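Local coordinates for protein uronate dehydrogenase (Agrobacterium tumefaciens, PDB 3RFX) that is a uronate dehydrogenase that oxidises uronic acids, probably to aldarolactones, using NAD+ bound on a Rossmann fold, at residues E157-R162 and L198-W204; L188-R194 and F221-K225; E169-Y173 and F233-I237; L176-S181 and G205-A211. The protein carries 1 engineered substitution. All coordinates share one frame; numbering follows the deposited sequence.

Overall arrangement
The four contacts run from the edge of the Rossmann sheet out to the subunit surface. Interaction 1 pairs the last two strands of the sheet, and interaction 2 joins helix 182-194, which packs on these strands, to the loop 221-225, with centres 11 Å apart; L188 CD2 lies 3.7 Å from V161 CG1. Where strand 202-205 ends, R162 O and G205 N, 2.8 Å apart, carry interaction 1 into interaction 4. Interaction 3 lies beyond, 11 Å from interaction 4 between centres, and P170 CG comes 3.7 Å from W179 CD2. The bound NAD lies about 10 Å from the side chain of F180 and about 11 Å from that of V161.

Interaction 1. Residues E157-R162 and L198-W204; sequences ETALVR and LGCPVVW
Strands 158-163 and 202-205 are the last two of the parallel sheet of this Rossmann fold, and the pairing of E157-R162 with L198-W204 closes that edge. L160 N gives its hydrogen to P201 O, L160 O receives V203 N at 2.8 Å, and V203 O in turn takes R162 N, also at 2.8 Å. Just ahead of the bridged residues, T158 N reaches G199 O in a longer bond of 3.2 Å. The turn before the edge strand is gripped by a single carboxylate oxygen: E157 OE2 accepts L198 N at 2.8 Å and G199 N at 2.9 Å, both arriving from the same face of the carboxylate and the second nearly straight (174°). E157 OE1 meanwhile forms a salt bridge with R105. G199 adopts a positive-phi conformation that calls for glycine, since a CB would jam against the preceding carbonyl O.

At the other end R162 runs out extended beside W204. Its CD lies off-centre over the six-membered ring, 4.2 Å from the centroid, while NH1 comes 3.4 Å from W204 CH2, the planes of guanidinium and indole 72° apart. V202 CG1 covers one face of the guanidinium, and E144 takes its charge in a salt bridge through NH2.

The sheet is sandwiched here: L160 and C200 face helix 135-154, whereas A159, V161, L198 and V203 meet helix 182-194. Strand 105-111 continues the pairing beyond strand 158-163.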
# COMPACT_ATOMS: atom_id res chain seq x y z
N GLU A 157 18.95 20.44 8.56
CA GLU A 157 18.90 19.38 7.55
C GLU A 157 20.01 18.34 7.74
O GLU A 157 21.17 18.69 8.01
CB GLU A 157 18.99 19.97 6.14
CG GLU A 157 17.82 20.92 5.80
CD GLU A 157 17.89 21.42 4.37
OE1 GLU A 157 18.77 22.25 4.07
OE2 GLU A 157 17.07 20.97 3.54
N THR A 158 19.65 17.07 7.58
CA THR A 158 20.56 15.95 7.82
C THR A 158 20.26 14.85 6.82
O THR A 158 19.09 14.52 6.59
CB THR A 158 20.35 15.35 9.24
OG1 THR A 158 20.55 16.35 10.26
CG2 THR A 158 21.28 14.15 9.49
N ALA A 159 21.29 14.28 6.21
CA ALA A 159 21.12 13.03 5.46
C ALA A 159 21.40 11.87 6.42
O ALA A 159 22.49 11.78 6.96
CB ALA A 159 22.10 12.97 4.28
N LEU A 160 20.41 11.01 6.63
CA LEU A 160 20.57 9.87 7.54
C LEU A 160 21.06 8.67 6.75
O LEU A 160 20.27 7.90 6.19
CB LEU A 160 19.24 9.54 8.22
CG LEU A 160 18.58 10.71 8.97
CD1 LEU A 160 17.19 10.31 9.43
CD2 LEU A 160 19.46 11.16 10.14
N VAL A 161 22.38 8.50 6.68
CA VAL A 161 22.95 7.50 5.79
C VAL A 161 23.15 6.18 6.53
O VAL A 161 24.03 6.07 7.39
CB VAL A 161 24.28 7.98 5.18
CG1 VAL A 161 24.74 7.02 4.09
CG2 VAL A 161 24.11 9.39 4.61
N ARG A 162 22.31 5.21 6.21
CA ARG A 162 22.41 3.88 6.80
C ARG A 162 23.49 3.10 6.08
O ARG A 162 23.23 2.40 5.10
CB ARG A 162 21.06 3.17 6.74
CG ARG A 162 20.03 3.84 7.64
CD ARG A 162 18.67 3.15 7.58
NE ARG A 162 17.73 3.77 8.52
CZ ARG A 162 16.43 3.50 8.56
NH1 ARG A 162 15.90 2.63 7.70
NH2 ARG A 162 15.66 4.10 9.46
N LEU A 198 17.22 19.62 1.07
CA LEU A 198 17.54 18.23 1.43
C LEU A 198 16.44 17.61 2.28
O LEU A 198 15.96 16.52 1.98
CB LEU A 198 18.87 18.14 2.18
CG LEU A 198 19.21 16.71 2.62
CD1 LEU A 198 19.62 15.92 1.39
CD2 LEU A 198 20.31 16.68 3.67
N GLY A 199 16.07 18.30 3.35
CA GLY A 199 15.15 17.75 4.33
C GLY A 199 15.89 16.89 5.34
O GLY A 199 17.03 17.21 5.70
N CYS A 200 15.27 15.81 5.79
CA CYS A 200 15.93 14.87 6.70
C CYS A 200 15.73 13.43 6.20
O CYS A 200 15.15 12.60 6.91
CB CYS A 200 15.36 15.02 8.12
SG CYS A 200 16.31 14.18 9.45
N PRO A 201 16.19 13.13 4.99
CA PRO A 201 15.88 11.83 4.38
C PRO A 201 16.72 10.66 4.92
O PRO A 201 17.88 10.84 5.26
CB PRO A 201 16.22 12.06 2.92
CG PRO A 201 17.37 13.02 2.97
CD PRO A 201 16.99 13.98 4.08
N VAL A 202 16.11 9.48 4.99
CA VAL A 202 16.84 8.23 5.15
C VAL A 202 17.47 7.87 3.81
O VAL A 202 16.80 7.88 2.77
CB VAL A 202 15.90 7.07 5.59
CG1 VAL A 202 16.63 5.73 5.53
CG2 VAL A 202 15.34 7.34 6.99
N VAL A 203 18.76 7.57 3.83
CA VAL A 203 19.48 7.17 2.63
C VAL A 203 20.09 5.81 2.89
O VAL A 203 20.79 5.62 3.88
CB VAL A 203 20.63 8.15 2.32
CG1 VAL A 203 21.38 7.72 1.07
CG2 VAL A 203 20.10 9.60 2.20
N TRP A 204 19.83 4.85 2.00
CA TRP A 204 20.47 3.53 2.16
C TRP A 204 21.88 3.63 1.62
O TRP A 204 22.08 3.91 0.44
CB TRP A 204 19.68 2.46 1.42
CG TRP A 204 18.31 2.23 2.00
CD1 TRP A 204 17.12 2.63 1.47
CD2 TRP A 204 18.00 1.55 3.22
NE1 TRP A 204 16.08 2.23 2.28
CE2 TRP A 204 16.59 1.55 3.36
CE3 TRP A 204 18.77 0.91 4.20
CZ2 TRP A 204 15.94 0.96 4.44
CZ3 TRP A 204 18.12 0.32 5.28
CH2 TRP A 204 16.72 0.34 5.39

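Interaction 2. Residues L188-R194 and F221-K225; sequences LIEAVFR and FLGWK
L188, A191 and V192 present one flank of helix 182-194 to the loop F221-K225, whose two bumps, L222 and W224, lie next to each other against A191. The indole of W224 lies against L188: L188 CB sits over its five-membered ring, 3.9 Å from the centroid. CG anti to the backbone N (chi1 171°) carries L188 CD1 across the ring system to the six-membered ring, 3.7 Å from W224 CE3. L222 fills the hollow bordered by L188, A191 and V192. Its CD1 rests 3.5 Å from A191 O, while CD2 faces the groove formed by L188 CD1 and V192 CG2. A191 offers only a methyl, which allows W224 CB to approach to 3.8 Å of A191 CB.

R194 reaches out extended, its guanidinium lying over this methyl, with A191 CB against the centre of one face. NH2 donates to L222 O at 3.1 Å, close to the guanidinium plane and on a carbonyl lone pair, and makes a weak bond to G223 O. A water completes the clasp, accepting from R194 NE at 2.7 Å and donating to A191 O and L222 O.

S187, one residue before the segment, receives W224 NE1. Across the helix from the loop, I189 and F193 pack on strand 67-70, while L188 and V192 reach strand 158-163, so the loop covers the outer flank of a helix laid against the sheet.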
# COMPACT_ATOMS: atom_id res chain seq x y z
N LEU A 188 27.87 10.52 -2.91
CA LEU A 188 26.66 10.79 -2.14
C LEU A 188 26.84 12.06 -1.31
O LEU A 188 25.96 12.93 -1.25
CB LEU A 188 26.30 9.61 -1.22
CG LEU A 188 25.18 9.91 -0.21
CD1 LEU A 188 23.87 10.22 -0.95
CD2 LEU A 188 25.00 8.77 0.79
N ILE A 189 27.99 12.17 -0.65
CA ILE A 189 28.29 13.35 0.16
C ILE A 189 28.27 14.62 -0.70
O ILE A 189 27.72 15.64 -0.28
CB ILE A 189 29.63 13.20 0.92
CG1 ILE A 189 29.48 12.16 2.04
CG2 ILE A 189 30.09 14.54 1.49
CD1 ILE A 189 30.79 11.71 2.63
N GLU A 190 28.83 14.56 -1.90
CA GLU A 190 28.80 15.70 -2.82
C GLU A 190 27.36 16.08 -3.20
O GLU A 190 27.00 17.26 -3.25
CB GLU A 190 29.66 15.43 -4.05
CG GLU A 190 31.14 15.24 -3.68
CD GLU A 190 31.99 14.69 -4.81
OE1 GLU A 190 31.43 14.10 -5.76
OE2 GLU A 190 33.23 14.83 -4.73
N ALA A 191 26.54 15.07 -3.45
CA ALA A 191 25.14 15.28 -3.81
C ALA A 191 24.36 15.88 -2.65
O ALA A 191 23.50 16.73 -2.86
CB ALA A 191 24.50 13.96 -4.28
N VAL A 192 24.66 15.44 -1.43
CA VAL A 192 23.94 15.95 -0.26
C VAL A 192 24.23 17.44 -0.04
O VAL A 192 23.32 18.23 0.24
CB VAL A 192 24.29 15.15 1.01
CG1 VAL A 192 23.83 15.91 2.27
CG2 VAL A 192 23.67 13.76 0.95
N PHE A 193 25.50 17.83 -0.18
CA PHE A 193 25.85 19.24 0.01
C PHE A 193 25.44 20.17 -1.14
O PHE A 193 25.24 21.37 -0.92
CB PHE A 193 27.34 19.42 0.37
CG PHE A 193 27.67 18.96 1.76
CD1 PHE A 193 27.08 19.56 2.86
CD2 PHE A 193 28.57 17.93 1.97
CE1 PHE A 193 27.37 19.14 4.14
CE2 PHE A 193 28.87 17.50 3.26
CZ PHE A 193 28.27 18.11 4.34
N ARG A 194 25.31 19.64 -2.35
CA ARG A 194 24.95 20.46 -3.50
C ARG A 194 23.44 20.76 -3.58
O ARG A 194 23.04 21.72 -4.24
CB ARG A 194 25.39 19.80 -4.81
CG ARG A 194 24.38 18.80 -5.35
CD ARG A 194 24.91 17.97 -6.52
NE ARG A 194 23.95 16.92 -6.87
CZ ARG A 194 24.23 15.87 -7.64
NH1 ARG A 194 25.45 15.71 -8.14
NH2 ARG A 194 23.29 14.97 -7.89
N PHE A 221 14.85 12.75 -6.08
CA PHE A 221 15.03 14.21 -6.22
C PHE A 221 16.49 14.65 -6.05
O PHE A 221 16.90 15.69 -6.57
CB PHE A 221 14.14 14.95 -5.20
CG PHE A 221 14.68 14.93 -3.80
CD1 PHE A 221 15.49 15.95 -3.33
CD2 PHE A 221 14.37 13.89 -2.93
CE1 PHE A 221 15.99 15.94 -2.05
CE2 PHE A 221 14.86 13.87 -1.64
CZ PHE A 221 15.68 14.90 -1.20
N LEU A 222 17.29 13.86 -5.33
CA LEU A 222 18.67 14.25 -5.03
C LEU A 222 19.60 14.08 -6.23
O LEU A 222 20.66 14.71 -6.31
CB LEU A 222 19.19 13.44 -3.83
CG LEU A 222 20.49 13.89 -3.18
CD1 LEU A 222 20.30 15.26 -2.52
CD2 LEU A 222 21.00 12.86 -2.17
N GLY A 223 19.21 13.22 -7.16
CA GLY A 223 19.96 13.01 -8.39
C GLY A 223 21.24 12.20 -8.19
O GLY A 223 22.13 12.25 -9.02
N TRP A 224 21.32 11.46 -7.09
CA TRP A 224 22.48 10.61 -6.82
C TRP A 224 22.21 9.17 -7.22
O TRP A 224 21.29 8.54 -6.70
CB TRP A 224 22.87 10.67 -5.34
CG TRP A 224 23.93 9.66 -4.96
CD1 TRP A 224 25.26 9.68 -5.30
CD2 TRP A 224 23.73 8.46 -4.20
NE1 TRP A 224 25.90 8.57 -4.79
CE2 TRP A 224 24.99 7.81 -4.10
CE3 TRP A 224 22.62 7.87 -3.59
CZ2 TRP A 224 25.16 6.61 -3.42
CZ3 TRP A 224 22.79 6.67 -2.90
CH2 TRP A 224 24.06 6.05 -2.82
N LYS A 225 23.01 8.67 -8.15
CA LYS A 225 22.96 7.26 -8.57
C LYS A 225 24.34 6.64 -8.36
O LYS A 225 25.30 7.02 -9.03
CB LYS A 225 22.60 7.15 -10.05
CG LYS A 225 21.23 7.71 -10.43
CD LYS A 225 20.10 6.75 -10.06
CE LYS A 225 18.75 7.32 -10.52
NZ LYS A 225 17.67 6.30 -10.57
O HOH W 1 21.72 17.03 -5.41

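Interaction 3. Residues E169-Y173 and F233-I237; sequences EPNNY and FRRHI
E169 meets F233 and H236 at the start of this contact between a loop and helix 234-238. Its carboxylate stands steeply against the phenyl ring, the two planes 80° apart, with OE1 3.5 Å from F233 CE1. OE2 turns to the imidazole instead, and a water links E169 OE2 with H236 NE2; the direct separation between these two atoms is 3.7 Å.

P170 comes next and sets its CD-CG edge on the face of F233. Its CD sits over the centre of that face, 3.6 Å from the centroid and 14° off the ring normal, a CH-pi contact. P170 CB touches I237 CD1 on the next turn of the helix, and P170 O lies at the edge of the H236 ring. The backbone of N171 and N172 then passes over I237, whose CD1 is 3.3 Å from N172 O. N172 OD1 caps M175 N, at the start of helix 175-178.

Y173 closes the walk. With CG anti to the backbone N (chi1 -162°), the phenol swings to the helix, and R234 NH1 donates to Y173 OH at 3.1 Å, in the guanidinium plane. R234 NE forms a salt bridge with E231.

Chemically the contact is an apolar centre of P170, F233 and I237 between two polar ends. N172 N is buried here with no partner in the model, which probably carries some energetic cost. The donated N-H and the positive charge of R234 would be expected to polarise the phenol, while R194 of a neighbouring subunit brings a like charge close to NH1.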
# COMPACT_ATOMS: atom_id res chain seq x y z
N GLU A 169 36.81 -3.19 -0.91
CA GLU A 169 36.13 -4.15 -1.78
C GLU A 169 35.28 -5.10 -0.94
O GLU A 169 35.51 -5.28 0.25
CB GLU A 169 37.15 -4.93 -2.62
CG GLU A 169 38.04 -5.82 -1.79
CD GLU A 169 39.09 -6.57 -2.61
OE1 GLU A 169 39.05 -6.51 -3.86
OE2 GLU A 169 39.95 -7.24 -2.00
N PRO A 170 34.27 -5.73 -1.57
CA PRO A 170 33.47 -6.73 -0.84
C PRO A 170 34.38 -7.88 -0.44
O PRO A 170 35.21 -8.29 -1.26
CB PRO A 170 32.47 -7.22 -1.89
CG PRO A 170 32.48 -6.18 -2.98
CD PRO A 170 33.86 -5.59 -2.98
N ASN A 171 34.25 -8.41 0.77
CA ASN A 171 35.09 -9.56 1.15
C ASN A 171 34.36 -10.73 1.78
O ASN A 171 34.99 -11.64 2.31
CB ASN A 171 36.25 -9.13 2.05
CG ASN A 171 35.79 -8.40 3.27
OD1 ASN A 171 35.01 -8.91 4.06
ND2 ASN A 171 36.28 -7.17 3.44
N ASN A 172 33.04 -10.71 1.74
CA ASN A 172 32.27 -11.88 2.11
C ASN A 172 30.91 -11.85 1.42
O ASN A 172 30.58 -10.86 0.74
CB ASN A 172 32.14 -12.02 3.64
CG ASN A 172 31.32 -10.91 4.27
OD1 ASN A 172 30.29 -10.49 3.75
ND2 ASN A 172 31.77 -10.43 5.43
N TYR A 173 30.13 -12.91 1.58
CA TYR A 173 28.89 -13.05 0.82
C TYR A 173 27.90 -11.92 1.09
O TYR A 173 27.23 -11.43 0.17
CB TYR A 173 28.21 -14.40 1.10
CG TYR A 173 27.19 -14.76 0.03
CD1 TYR A 173 27.56 -15.51 -1.08
CD2 TYR A 173 25.88 -14.32 0.12
CE1 TYR A 173 26.63 -15.82 -2.07
CE2 TYR A 173 24.95 -14.62 -0.87
CZ TYR A 173 25.34 -15.37 -1.96
OH TYR A 173 24.41 -15.66 -2.95
N PHE A 233 32.40 -8.81 -7.90
CA PHE A 233 33.31 -9.50 -7.00
C PHE A 233 32.83 -10.88 -6.56
O PHE A 233 33.46 -11.52 -5.72
CB PHE A 233 33.58 -8.64 -5.75
CG PHE A 233 34.32 -7.36 -6.03
CD1 PHE A 233 35.70 -7.31 -5.90
CD2 PHE A 233 33.64 -6.22 -6.43
CE1 PHE A 233 36.39 -6.13 -6.16
CE2 PHE A 233 34.32 -5.04 -6.68
CZ PHE A 233 35.70 -4.99 -6.55
N ARG A 234 31.72 -11.34 -7.12
CA ARG A 234 31.16 -12.62 -6.68
C ARG A 234 32.16 -13.78 -6.81
O ARG A 234 32.32 -14.58 -5.88
CB ARG A 234 29.87 -12.97 -7.42
CG ARG A 234 29.24 -14.28 -6.94
CD ARG A 234 27.86 -14.53 -7.54
NE ARG A 234 26.88 -13.51 -7.15
CZ ARG A 234 26.10 -13.59 -6.08
NH1 ARG A 234 26.17 -14.64 -5.27
NH2 ARG A 234 25.23 -12.61 -5.82
N ARG A 235 32.82 -13.89 -7.95
CA ARG A 235 33.81 -14.96 -8.11
C ARG A 235 34.98 -14.79 -7.14
O ARG A 235 35.44 -15.76 -6.53
CB ARG A 235 34.33 -15.06 -9.55
CG ARG A 235 34.65 -16.51 -9.91
CD ARG A 235 35.94 -16.67 -10.68
NE ARG A 235 36.44 -18.04 -10.57
CZ ARG A 235 37.54 -18.48 -11.17
NH1 ARG A 235 38.26 -17.66 -11.92
NH2 ARG A 235 37.92 -19.75 -11.02
N HIS A 236 35.43 -13.55 -6.98
CA HIS A 236 36.49 -13.22 -6.03
C HIS A 236 36.14 -13.74 -4.64
O HIS A 236 36.98 -14.33 -3.95
CB HIS A 236 36.73 -11.70 -6.01
CG HIS A 236 37.40 -11.18 -4.77
ND1 HIS A 236 38.75 -11.34 -4.53
CD2 HIS A 236 36.91 -10.48 -3.72
CE1 HIS A 236 39.05 -10.78 -3.37
NE2 HIS A 236 37.95 -10.25 -2.86
N ILE A 237 34.89 -13.55 -4.23
CA ILE A 237 34.46 -14.02 -2.93
C ILE A 237 34.44 -15.56 -2.84
O ILE A 237 34.91 -16.13 -1.85
CB ILE A 237 33.10 -13.40 -2.52
CG1 ILE A 237 33.33 -11.93 -2.12
CG2 ILE A 237 32.50 -14.15 -1.34
CD1 ILE A 237 32.10 -11.10 -2.15
O HOH W 2 38.50 -9.08 0.02

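Interaction 4. Residues L176-S181 and G205-A211; sequences LSTWFS and GASANDA
W179 O is gripped by two donors from the loop G205-A211. S207 N reaches it at 2.8 Å and N209 ND2 at 3.0 Å, both in the carbonyl plane and on lone pairs. The same amide nitrogen also donates to S177 O at 3.0 Å, approaching from above that carbonyl's plane, so one asparagine joins the last turn of helix 175-178 to the residue that follows it. N209 OD1 accepts A230 N, and the amide is thereby held at both ends.

The serines add two more bonds. S207 OG accepts S181 N at 2.9 Å in an almost straight line (177°), and is itself bonded to D184. At the other end of the contact a chi1 of -58° turns S177 OG to A211 O, to which it donates at 2.7 Å. A water there bridges L176 O and A211 N.

F180 provides the apolar part by lying face-on over the backbone. G205 CA is 3.8 Å from its ring centroid, and G205 C and A206 N cover the same face. F185 stacks on this phenyl ring.

In this largely buried contact, carbonyls left at the end of a short helix are paired with side-chain and backbone donors, and S181 OG, also bonded to D228, caps helix 182-194 at D184 N. The bond network therefore fixes the turn between two helices against the loop leaving the edge strand, with the side chain of F180 about 10 Å from the bound NAD.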
# COMPACT_ATOMS: atom_id res chain seq x y z
N LEU A 176 28.19 -8.70 -0.91
CA LEU A 176 27.67 -8.66 -2.27
C LEU A 176 26.37 -7.86 -2.30
O LEU A 176 25.94 -7.40 -3.36
CB LEU A 176 27.41 -10.07 -2.80
CG LEU A 176 28.68 -10.90 -2.97
CD1 LEU A 176 28.35 -12.33 -3.40
CD2 LEU A 176 29.61 -10.23 -4.00
N SER A 177 25.74 -7.71 -1.13
CA SER A 177 24.53 -6.90 -1.01
C SER A 177 24.80 -5.56 -0.34
O SER A 177 24.20 -4.56 -0.73
CB SER A 177 23.44 -7.66 -0.24
OG SER A 177 23.12 -8.90 -0.87
N THR A 178 25.68 -5.55 0.67
CA THR A 178 25.83 -4.36 1.52
C THR A 178 26.96 -3.41 1.15
O THR A 178 27.06 -2.32 1.72
CB THR A 178 26.02 -4.75 3.01
OG1 THR A 178 27.23 -5.49 3.15
CG2 THR A 178 24.85 -5.58 3.53
N TRP A 179 27.82 -3.81 0.22
CA TRP A 179 29.00 -3.01 -0.12
C TRP A 179 28.61 -1.59 -0.51
O TRP A 179 27.70 -1.38 -1.31
CB TRP A 179 29.77 -3.64 -1.28
CG TRP A 179 31.10 -2.97 -1.57
CD1 TRP A 179 32.06 -2.63 -0.66
CD2 TRP A 179 31.61 -2.60 -2.85
NE1 TRP A 179 33.14 -2.06 -1.30
CE2 TRP A 179 32.89 -2.03 -2.64
CE3 TRP A 179 31.11 -2.69 -4.16
CZ2 TRP A 179 33.67 -1.56 -3.70
CZ3 TRP A 179 31.89 -2.22 -5.20
CH2 TRP A 179 33.16 -1.66 -4.96
N PHE A 180 29.34 -0.64 0.06
CA PHE A 180 29.20 0.79 -0.26
C PHE A 180 30.60 1.26 -0.60
O PHE A 180 31.43 1.42 0.30
CB PHE A 180 28.69 1.52 0.97
CG PHE A 180 28.17 2.92 0.69
CD1 PHE A 180 27.83 3.33 -0.59
CD2 PHE A 180 27.98 3.81 1.75
CE1 PHE A 180 27.33 4.62 -0.83
CE2 PHE A 180 27.47 5.09 1.53
CZ PHE A 180 27.14 5.49 0.25
N SER A 181 30.89 1.46 -1.88
CA SER A 181 32.26 1.81 -2.29
C SER A 181 32.66 3.20 -1.79
O SER A 181 31.81 4.05 -1.54
CB SER A 181 32.41 1.75 -3.80
OG SER A 181 31.72 2.83 -4.42
N GLY A 205 22.86 3.38 2.48
CA GLY A 205 24.25 3.52 2.09
C GLY A 205 24.81 2.26 1.46
O GLY A 205 25.44 1.46 2.15
N ALA A 206 24.55 2.08 0.17
CA ALA A 206 25.07 0.94 -0.59
C ALA A 206 25.35 1.35 -2.02
O ALA A 206 24.69 2.25 -2.55
CB ALA A 206 24.07 -0.20 -0.56
N SER A 207 26.30 0.68 -2.67
CA SER A 207 26.53 0.89 -4.09
C SER A 207 25.39 0.27 -4.92
O SER A 207 24.41 -0.19 -4.36
CB SER A 207 27.91 0.37 -4.49
OG SER A 207 28.91 1.19 -3.92
N ALA A 208 25.51 0.29 -6.24
CA ALA A 208 24.44 -0.23 -7.11
C ALA A 208 24.61 -1.73 -7.29
O ALA A 208 24.87 -2.22 -8.39
CB ALA A 208 24.45 0.48 -8.46
N ASN A 209 24.46 -2.46 -6.19
CA ASN A 209 24.71 -3.90 -6.19
C ASN A 209 23.54 -4.70 -6.76
O ASN A 209 22.39 -4.49 -6.35
CB ASN A 209 25.01 -4.36 -4.76
CG ASN A 209 26.10 -3.54 -4.10
OD1 ASN A 209 27.05 -3.10 -4.76
ND2 ASN A 209 25.96 -3.28 -2.80
N ASP A 210 23.82 -5.61 -7.69
CA ASP A 210 22.76 -6.48 -8.23
C ASP A 210 21.99 -7.14 -7.09
O ASP A 210 20.78 -7.31 -7.18
CB ASP A 210 23.33 -7.56 -9.14
CG ASP A 210 23.77 -7.03 -10.50
OD1 ASP A 210 23.63 -5.81 -10.75
OD2 ASP A 210 24.25 -7.85 -11.31
N ALA A 211 22.70 -7.53 -6.03
CA ALA A 211 22.05 -8.20 -4.90
C ALA A 211 21.63 -7.29 -3.74
O ALA A 211 21.39 -7.77 -2.63
CB ALA A 211 22.93 -9.35 -4.37
O HOH W 3 25.60 -7.87 -6.08